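Long-range contacts in DUF1254 domain-containing protein (Vibrio parahaemolyticus, PDB 3U07), which is of unknown function but combines DUF1254 and DUF1214 family regions and probably leaves the cytoplasm by way of its signal sequence: residues Y44-H49 with Y207-K211; N79-H84 with M165-A170; P101-R107 with V178-Y182. The protein carries 2 engineered substitutions. All coordinates share one frame. Residue numbers count along the deposited sequence, not the author numbering.

Interaction 1. Residues Y44-H49 with Y207-K211; sequences YKFFYH and YPDPK
Pro210, Tyr207 and Tyr48 give up the most surface here. Residues 44-49 are helical, from the later part of helix 26-52. Residues 207-209 are extended, with phi/psi near -80/130. Pro210 turns to -60/-26, and its CA lies 6.4 Å from the CA of Lys45. The Tyr48 side chain is t (chi1 -167°, chi2 90°). Pro210 CD sits 3.3 Å from the Tyr48 ring centroid, almost on the ring normal, as a CH-pi contact. Tyr48 OH and Tyr207 O share one water, at 2.5 Å and 2.7 Å. Tyr207 is m. Its CE1 lies 3.7 Å from Phe47 CE2, with the two rings oblique, and its CB lies 3.2 Å from Tyr44 OH. Tyr44, also t, donates a hydrogen bond from OH to Pro208 O (2.8 Å). Asp209 OD1 accepts from Lys211 N (2.9 Å), which forms an Asx turn. Tyr44 also touches Arg218 and Val222 of helix 215-224. This is proline-aromatic packing of an extended, proline-rich loop across a helix.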
loop_
_atom_site.group_PDB
_atom_site.type_symbol
_atom_site.label_atom_id
_atom_site.label_comp_id
_atom_site.label_asym_id
_atom_site.label_seq_id
_atom_site.Cartn_x
_atom_site.Cartn_y
_atom_site.Cartn_z
ATOM N N TYR A 44 9.519 -8.067 -6.602
ATOM C CA TYR A 44 10.638 -7.891 -7.517
ATOM C C TYR A 44 10.137 -7.518 -8.915
ATOM O O TYR A 44 10.610 -6.549 -9.505
ATOM C CB TYR A 44 11.485 -9.162 -7.630
ATOM C CG TYR A 44 12.624 -8.986 -8.615
ATOM C CD1 TYR A 44 13.656 -8.085 -8.353
ATOM C CD2 TYR A 44 12.630 -9.654 -9.841
ATOM C CE1 TYR A 44 14.663 -7.850 -9.283
ATOM C CE2 TYR A 44 13.634 -9.423 -10.782
ATOM C CZ TYR A 44 14.647 -8.518 -10.494
ATOM O OH TYR A 44 15.637 -8.263 -11.413
ATOM N N LYS A 45 9.186 -8.288 -9.444
ATOM C CA LYS A 45 8.648 -8.009 -10.777
ATOM C C LYS A 45 8.157 -6.573 -10.854
ATOM O O LYS A 45 8.401 -5.872 -11.839
ATOM C CB LYS A 45 7.488 -8.956 -11.116
ATOM C CG LYS A 45 7.866 -10.415 -11.332
ATOM C CD LYS A 45 6.614 -11.229 -11.671
ATOM C CE LYS A 45 6.886 -12.724 -11.709
ATOM N NZ LYS A 45 5.621 -13.498 -11.882
ATOM N N PHE A 46 7.461 -6.134 -9.811
ATOM C CA PHE A 46 6.947 -4.772 -9.787
ATOM C C PHE A 46 8.104 -3.775 -9.811
ATOM O O PHE A 46 8.055 -2.778 -10.518
ATOM C CB PHE A 46 6.099 -4.535 -8.538
ATOM C CG PHE A 46 5.502 -3.157 -8.473
ATOM C CD1 PHE A 46 4.231 -2.908 -8.983
ATOM C CD2 PHE A 46 6.225 -2.101 -7.930
ATOM C CE1 PHE A 46 3.688 -1.625 -8.949
ATOM C CE2 PHE A 46 5.693 -0.818 -7.892
ATOM C CZ PHE A 46 4.422 -0.578 -8.404
ATOM N N PHE A 47 9.140 -4.043 -9.025
ATOM C CA PHE A 47 10.305 -3.164 -8.984
ATOM C C PHE A 47 10.982 -3.136 -10.356
ATOM O O PHE A 47 11.396 -2.081 -10.837
ATOM C CB PHE A 47 11.309 -3.658 -7.934
ATOM C CG PHE A 47 12.608 -2.894 -7.926
ATOM C CD1 PHE A 47 12.678 -1.608 -7.389
ATOM C CD2 PHE A 47 13.757 -3.449 -8.482
ATOM C CE1 PHE A 47 13.872 -0.888 -7.411
ATOM C CE2 PHE A 47 14.957 -2.732 -8.509
ATOM C CZ PHE A 47 15.013 -1.450 -7.973
ATOM N N TYR A 48 11.079 -4.302 -10.988
ATOM C CA TYR A 48 11.727 -4.411 -12.290
ATOM C C TYR A 48 10.973 -3.625 -13.347
ATOM O O TYR A 48 11.555 -2.833 -14.087
ATOM C CB TYR A 48 11.812 -5.875 -12.733
ATOM C CG TYR A 48 12.733 -6.090 -13.915
ATOM C CD1 TYR A 48 14.089 -6.364 -13.726
ATOM C CD2 TYR A 48 12.261 -5.973 -15.226
ATOM C CE1 TYR A 48 14.953 -6.516 -14.806
ATOM C CE2 TYR A 48 13.120 -6.120 -16.315
ATOM C CZ TYR A 48 14.461 -6.392 -16.096
ATOM O OH TYR A 48 15.312 -6.536 -17.163
ATOM N N HIS A 49 9.667 -3.846 -13.404
ATOM C CA HIS A 49 8.842 -3.177 -14.396
ATOM C C HIS A 49 8.698 -1.679 -14.190
ATOM O O HIS A 49 8.328 -0.961 -15.118
ATOM C CB HIS A 49 7.480 -3.870 -14.471
ATOM C CG HIS A 49 7.551 -5.238 -15.078
ATOM N ND1 HIS A 49 6.976 -6.348 -14.495
ATOM C CD2 HIS A 49 8.164 -5.682 -16.202
ATOM C CE1 HIS A 49 7.234 -7.415 -15.231
ATOM N NE2 HIS A 49 7.954 -7.038 -16.273
ATOM N N TYR A 207 20.360 -7.081 -12.654
ATOM C CA TYR A 207 19.009 -7.598 -12.458
ATOM C C TYR A 207 18.526 -8.704 -13.381
ATOM O O TYR A 207 18.576 -8.565 -14.600
ATOM C CB TYR A 207 18.017 -6.441 -12.558
ATOM C CG TYR A 207 18.234 -5.331 -11.559
ATOM C CD1 TYR A 207 17.913 -5.507 -10.213
ATOM C CD2 TYR A 207 18.731 -4.090 -11.964
ATOM C CE1 TYR A 207 18.073 -4.475 -9.293
ATOM C CE2 TYR A 207 18.900 -3.048 -11.050
ATOM C CZ TYR A 207 18.562 -3.251 -9.715
ATOM O OH TYR A 207 18.685 -2.225 -8.806
ATOM N N PRO A 208 18.020 -9.808 -12.805
ATOM C CA PRO A 208 17.520 -10.925 -13.612
ATOM C C PRO A 208 16.288 -10.430 -14.361
ATOM O O PRO A 208 15.467 -9.710 -13.788
ATOM C CB PRO A 208 17.140 -11.977 -12.563
ATOM C CG PRO A 208 17.953 -11.603 -11.357
ATOM C CD PRO A 208 17.894 -10.106 -11.368
ATOM N N ASP A 209 16.158 -10.805 -15.630
ATOM C CA ASP A 209 15.004 -10.398 -16.427
ATOM C C ASP A 209 13.837 -11.320 -16.093
ATOM O O ASP A 209 13.930 -12.539 -16.254
ATOM C CB ASP A 209 15.306 -10.511 -17.928
ATOM C CG ASP A 209 14.197 -9.924 -18.797
ATOM O OD1 ASP A 209 13.036 -9.864 -18.339
ATOM O OD2 ASP A 209 14.484 -9.532 -19.949
ATOM N N PRO A 210 12.726 -10.754 -15.607
ATOM C CA PRO A 210 11.571 -11.592 -15.271
ATOM C C PRO A 210 10.978 -12.399 -16.435
ATOM O O PRO A 210 10.387 -13.456 -16.225
ATOM C CB PRO A 210 10.572 -10.588 -14.679
ATOM C CG PRO A 210 11.023 -9.258 -15.225
ATOM C CD PRO A 210 12.514 -9.368 -15.164
ATOM N N LYS A 211 11.144 -11.926 -17.663
ATOM C CA LYS A 211 10.566 -12.648 -18.790
ATOM C C LYS A 211 11.306 -13.921 -19.200
ATOM O O LYS A 211 10.729 -14.790 -19.856
ATOM C CB LYS A 211 10.430 -11.727 -20.004
ATOM C CG LYS A 211 11.662 -11.609 -20.893
ATOM C CD LYS A 211 11.244 -11.565 -22.366
ATOM C CE LYS A 211 9.781 -11.124 -22.523
ATOM N NZ LYS A 211 9.213 -11.399 -23.871
HETATM O O HOH W 1 17.709 -7.253 -16.822
#

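Interaction 2. Residues N79-H84 with M165-A170; sequences NNDTLH and MGRIMA
Residues 82-84 and 165-169 are antiparallel strands, their axes 4.3 Å apart at 146°. Leu83 and Ile168 form a hydrogen-bonded pair: Leu83 N to Ile168 O is 2.9 Å, and Ile168 N to Leu83 O is 3.0 Å. Thr82-Met169 and His84-Arg167 are the flanking non-hydrogen-bonded pairs. Ala170 N to Asp81 O is a weak bond of 3.4 Å. Leu83 and Ile168 are both mt and share one face, where both touch Ala179 of helix 173-183. Leu83 CG also meets Ala170 CB at 4.1 Å. His84 (p) and Arg167 share the other face. Arg167 starts m, then runs extended to bring NH1 within 3.5 Å of Asn79 ND2, without a hydrogen bond. Selenomethionine Met165, tpt, sets CE 3.7 Å from His84 CB and SE 5.0 Å from the His84 ring centroid, obliquely. Thr82 is p, with CG2 4.1 Å from Met169 CB; these two side chains diverge. The pairing joins outer strand 82-90 to strand 161-169 in a four-stranded antiparallel sheet.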
loop_
_atom_site.group_PDB
_atom_site.type_symbol
_atom_site.label_atom_id
_atom_site.label_comp_id
_atom_site.label_asym_id
_atom_site.label_seq_id
_atom_site.Cartn_x
_atom_site.Cartn_y
_atom_site.Cartn_z
ATOM N N ASN A 79 -6.793 7.469 -4.678
ATOM C CA ASN A 79 -7.236 8.479 -3.716
ATOM C C ASN A 79 -7.507 9.872 -4.261
ATOM O O ASN A 79 -6.740 10.396 -5.068
ATOM C CB ASN A 79 -6.198 8.624 -2.600
ATOM C CG ASN A 79 -6.077 7.384 -1.743
ATOM O OD1 ASN A 79 -6.264 6.264 -2.219
ATOM N ND2 ASN A 79 -5.738 7.577 -0.471
ATOM N N ASN A 80 -8.603 10.464 -3.800
ATOM C CA ASN A 80 -8.968 11.829 -4.163
ATOM C C ASN A 80 -8.726 12.574 -2.849
ATOM O O ASN A 80 -9.054 13.756 -2.700
ATOM C CB ASN A 80 -10.448 11.914 -4.559
ATOM C CG ASN A 80 -10.839 13.293 -5.077
ATOM O OD1 ASN A 80 -10.110 13.901 -5.864
ATOM N ND2 ASN A 80 -12.002 13.781 -4.655
ATOM N N ASP A 81 -8.122 11.851 -1.904
ATOM C CA ASP A 81 -7.827 12.369 -0.570
ATOM C C ASP A 81 -6.430 12.952 -0.373
ATOM O O ASP A 81 -6.262 13.916 0.375
ATOM C CB ASP A 81 -8.011 11.268 0.490
ATOM C CG ASP A 81 -9.331 10.526 0.363
ATOM O OD1 ASP A 81 -10.326 11.132 -0.085
ATOM O OD2 ASP A 81 -9.377 9.334 0.738
ATOM N N THR A 82 -5.431 12.383 -1.040
ATOM C CA THR A 82 -4.062 12.835 -0.829
ATOM C C THR A 82 -3.154 12.998 -2.044
ATOM O O THR A 82 -3.408 12.437 -3.108
ATOM C CB THR A 82 -3.347 11.870 0.149
ATOM O OG1 THR A 82 -3.466 10.524 -0.336
ATOM C CG2 THR A 82 -3.967 11.948 1.538
ATOM N N LEU A 83 -2.093 13.785 -1.861
ATOM C CA LEU A 83 -1.075 14.000 -2.890
ATOM C C LEU A 83 -0.029 12.937 -2.529
ATOM O O LEU A 83 -0.019 12.451 -1.398
ATOM C CB LEU A 83 -0.457 15.393 -2.766
ATOM C CG LEU A 83 -1.403 16.593 -2.806
ATOM C CD1 LEU A 83 -0.613 17.852 -2.492
ATOM C CD2 LEU A 83 -2.073 16.695 -4.167
ATOM N N HIS A 84 0.857 12.580 -3.449
ATOM C CA HIS A 84 1.826 11.542 -3.123
ATOM C C HIS A 84 3.258 11.775 -3.574
ATOM O O HIS A 84 3.527 12.521 -4.516
ATOM C CB HIS A 84 1.371 10.195 -3.700
ATOM C CG HIS A 84 1.717 10.013 -5.147
ATOM N ND1 HIS A 84 0.922 10.481 -6.171
ATOM C CD2 HIS A 84 2.811 9.474 -5.738
ATOM C CE1 HIS A 84 1.510 10.239 -7.330
ATOM N NE2 HIS A 84 2.659 9.630 -7.095
HETATM N N MSE A 165 6.565 5.418 0.023
HETATM C CA MSE A 165 5.382 6.144 -0.432
HETATM C C MSE A 165 4.982 7.154 0.632
HETATM O O MSE A 165 4.821 6.805 1.800
HETATM C CB MSE A 165 4.209 5.185 -0.675
HETATM C CG MSE A 165 2.851 5.874 -0.847
HETATM SE SE MSE A 165 2.477 6.597 -2.615
HETATM C CE MSE A 165 0.561 6.812 -2.417
ATOM N N GLY A 166 4.842 8.409 0.223
ATOM C CA GLY A 166 4.432 9.446 1.147
ATOM C C GLY A 166 3.102 10.010 0.677
ATOM O O GLY A 166 2.890 10.191 -0.521
ATOM N N ARG A 167 2.195 10.261 1.613
ATOM C CA ARG A 167 0.887 10.816 1.274
ATOM C C ARG A 167 0.610 12.021 2.159
ATOM O O ARG A 167 0.771 11.956 3.377
ATOM C CB ARG A 167 -0.230 9.791 1.495
ATOM C CG ARG A 167 -0.117 8.518 0.680
ATOM C CD ARG A 167 -1.259 7.573 1.019
ATOM N NE ARG A 167 -1.084 6.252 0.422
ATOM C CZ ARG A 167 -2.024 5.311 0.392
ATOM N NH1 ARG A 167 -3.219 5.543 0.924
ATOM N NH2 ARG A 167 -1.768 4.135 -0.168
ATOM N N ILE A 168 0.196 13.118 1.535
ATOM C CA ILE A 168 -0.132 14.339 2.256
ATOM C C ILE A 168 -1.525 14.820 1.841
ATOM O O ILE A 168 -1.765 15.115 0.673
ATOM C CB ILE A 168 0.896 15.451 1.970
ATOM C CG1 ILE A 168 2.288 15.002 2.430
ATOM C CG2 ILE A 168 0.495 16.729 2.696
ATOM C CD1 ILE A 168 3.402 15.976 2.078
HETATM N N MSE A 169 -2.430 14.879 2.815
HETATM C CA MSE A 169 -3.808 15.320 2.611
HETATM C C MSE A 169 -3.907 16.747 2.073
HETATM O O MSE A 169 -3.143 17.636 2.463
HETATM C CB MSE A 169 -4.585 15.239 3.933
HETATM C CG MSE A 169 -5.925 15.993 3.944
HETATM SE SE MSE A 169 -6.533 16.569 5.719
HETATM C CE MSE A 169 -7.424 14.960 6.289
ATOM N N ALA A 170 -4.864 16.944 1.174
ATOM C CA ALA A 170 -5.151 18.237 0.561
ATOM C C ALA A 170 -6.650 18.149 0.264
ATOM O O ALA A 170 -7.081 17.320 -0.541
ATOM C CB ALA A 170 -4.364 18.400 -0.714
#

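Interaction 3. Residues P101-R107 with V178-Y182; sequences PDMDEGR and VALNY
No hydrogen bond crosses this contact, although an arginine-aspartate salt bridge lies within it. Both charges belong to 101-107, a loop with a type II turn from Asp104 to Arg107. Gly106 takes phi/psi 89/-24 in that turn, and Arg107 N bonds to Asp104 O at 3.2 Å. Asp104 is p. Arg107 runs t, t, then m at chi3, so NE meets Asp104 OD1 at 2.7 Å and NH2 meets Asp104 OD2 at 2.9 Å. One face of the Arg107 guanidinium covers Ala179, with Arg107 NH1 3.7 Å from Ala179 CB. Arg107 NH2 lies 3.0 Å from Val178 CG1, a tight contact. Helical Tyr182 (m) buries the most surface. Its ring has Met103 CA over one face, and selenomethionine SE of Met103 is 4.7 Å from the ring centroid in an oblique Met-aromatic contact. Pro101 CG lies 3.7 Å from Tyr182 O. Arg107 also bonds to Asp175 and Met169 O. Its charge is therefore balanced by two carboxylates, while helix residues 178-182 meet the loop through van der Waals packing.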
loop_
_atom_site.group_PDB
_atom_site.type_symbol
_atom_site.label_atom_id
_atom_site.label_comp_id
_atom_site.label_asym_id
_atom_site.label_seq_id
_atom_site.Cartn_x
_atom_site.Cartn_y
_atom_site.Cartn_z
ATOM N N PRO A 101 9.401 17.416 7.332
ATOM C CA PRO A 101 9.202 18.658 8.088
ATOM C C PRO A 101 8.002 18.585 9.020
ATOM O O PRO A 101 7.091 17.792 8.789
ATOM C CB PRO A 101 8.966 19.689 6.991
ATOM C CG PRO A 101 8.198 18.889 5.964
ATOM C CD PRO A 101 9.006 17.596 5.920
ATOM N N ASP A 102 8.004 19.392 10.078
ATOM C CA ASP A 102 6.845 19.427 10.958
ATOM C C ASP A 102 5.728 19.952 10.044
ATOM O O ASP A 102 5.948 20.869 9.240
ATOM C CB ASP A 102 7.069 20.381 12.139
ATOM C CG ASP A 102 8.023 19.808 13.189
ATOM O OD1 ASP A 102 8.355 18.605 13.106
ATOM O OD2 ASP A 102 8.435 20.557 14.101
HETATM N N MSE A 103 4.545 19.358 10.144
HETATM C CA MSE A 103 3.418 19.748 9.299
HETATM C C MSE A 103 2.458 20.647 10.062
HETATM O O MSE A 103 2.587 20.812 11.276
HETATM C CB MSE A 103 2.676 18.496 8.820
HETATM C CG MSE A 103 2.483 18.383 7.308
HETATM SE SE MSE A 103 4.050 17.715 6.382
HETATM C CE MSE A 103 4.344 16.131 7.429
ATOM N N ASP A 104 1.492 21.220 9.350
ATOM C CA ASP A 104 0.517 22.101 9.982
ATOM C C ASP A 104 -0.583 21.313 10.672
ATOM O O ASP A 104 -0.987 20.245 10.207
ATOM C CB ASP A 104 -0.059 23.093 8.961
ATOM C CG ASP A 104 -0.615 22.420 7.710
ATOM O OD1 ASP A 104 -0.193 21.292 7.367
ATOM O OD2 ASP A 104 -1.471 23.049 7.053
ATOM N N GLU A 105 -1.049 21.837 11.800
ATOM C CA GLU A 105 -2.083 21.175 12.584
ATOM C C GLU A 105 -3.284 20.712 11.771
ATOM O O GLU A 105 -3.818 21.459 10.947
ATOM C CB GLU A 105 -2.567 22.092 13.710
ATOM C CG GLU A 105 -3.575 21.427 14.628
ATOM C CD GLU A 105 -3.965 22.302 15.797
ATOM O OE1 GLU A 105 -5.055 22.914 15.753
ATOM O OE2 GLU A 105 -3.172 22.380 16.758
ATOM N N GLY A 106 -3.702 19.474 12.019
ATOM C CA GLY A 106 -4.852 18.924 11.323
ATOM C C GLY A 106 -4.609 18.206 10.007
ATOM O O GLY A 106 -5.415 17.366 9.616
ATOM N N ARG A 107 -3.512 18.509 9.321
ATOM C CA ARG A 107 -3.249 17.868 8.043
ATOM C C ARG A 107 -2.768 16.427 8.170
ATOM O O ARG A 107 -1.789 16.147 8.864
ATOM C CB ARG A 107 -2.229 18.676 7.239
ATOM C CG ARG A 107 -2.088 18.214 5.792
ATOM C CD ARG A 107 -1.046 19.022 5.048
ATOM N NE ARG A 107 -1.350 20.451 5.066
ATOM C CZ ARG A 107 -2.293 21.033 4.330
ATOM N NH1 ARG A 107 -3.035 20.313 3.498
ATOM N NH2 ARG A 107 -2.498 22.340 4.434
ATOM N N VAL A 178 -0.784 24.444 -0.165
ATOM C CA VAL A 178 -0.144 24.491 1.144
ATOM C C VAL A 178 0.635 23.195 1.325
ATOM O O VAL A 178 1.830 23.213 1.616
ATOM C CB VAL A 178 -1.179 24.608 2.290
ATOM C CG1 VAL A 178 -0.486 24.455 3.636
ATOM C CG2 VAL A 178 -1.882 25.953 2.220
ATOM N N ALA A 179 -0.055 22.074 1.137
ATOM C CA ALA A 179 0.555 20.759 1.279
ATOM C C ALA A 179 1.770 20.623 0.374
ATOM O O ALA A 179 2.770 20.024 0.760
ATOM C CB ALA A 179 -0.463 19.674 0.956
ATOM N N LEU A 180 1.683 21.188 -0.827
ATOM C CA LEU A 180 2.785 21.122 -1.776
ATOM C C LEU A 180 4.029 21.826 -1.252
ATOM O O LEU A 180 5.149 21.380 -1.501
ATOM C CB LEU A 180 2.380 21.733 -3.115
ATOM C CG LEU A 180 2.323 20.715 -4.251
ATOM C CD1 LEU A 180 1.995 21.424 -5.552
ATOM C CD2 LEU A 180 3.661 19.992 -4.352
ATOM N N ASN A 181 3.839 22.935 -0.543
ATOM C CA ASN A 181 4.978 23.652 0.012
ATOM C C ASN A 181 5.648 22.781 1.063
ATOM O O ASN A 181 6.843 22.915 1.322
ATOM C CB ASN A 181 4.547 24.976 0.644
ATOM C CG ASN A 181 4.607 26.127 -0.336
ATOM O OD1 ASN A 181 5.524 26.208 -1.154
ATOM N ND2 ASN A 181 3.641 27.032 -0.249
ATOM N N TYR A 182 4.871 21.889 1.670
ATOM C CA TYR A 182 5.412 20.990 2.675
ATOM C C TYR A 182 6.125 19.801 2.024
ATOM O O TYR A 182 7.254 19.471 2.395
ATOM C CB TYR A 182 4.298 20.500 3.605
ATOM C CG TYR A 182 3.961 21.476 4.711
ATOM C CD1 TYR A 182 4.925 21.860 5.641
ATOM C CD2 TYR A 182 2.678 22.010 4.837
ATOM C CE1 TYR A 182 4.622 22.751 6.670
ATOM C CE2 TYR A 182 2.366 22.901 5.864
ATOM C CZ TYR A 182 3.343 23.267 6.775
ATOM O OH TYR A 182 3.041 24.153 7.785
#

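How the interactions relate
Helix 26-52 comes first and carries 44-49, the opening end of interaction 1. The chain then enters strand 82-90 through 79-84, which opens interaction 2. Loop 101-107 follows and opens interaction 3. Strand 161-169 closes interaction 2 before helix 173-183 closes interaction 3, so these two cross. They also touch: Met169 O and Arg107 NH1 are 2.9 Å apart, and Ile168 packs on Ala179. Sheet, loop and helix are thus joined within the DUF1254 region. Residues 207-211 return last to helix 26-52, so interaction 1 encloses both others. It stands apart, its centre about 27 Å from that of interaction 2.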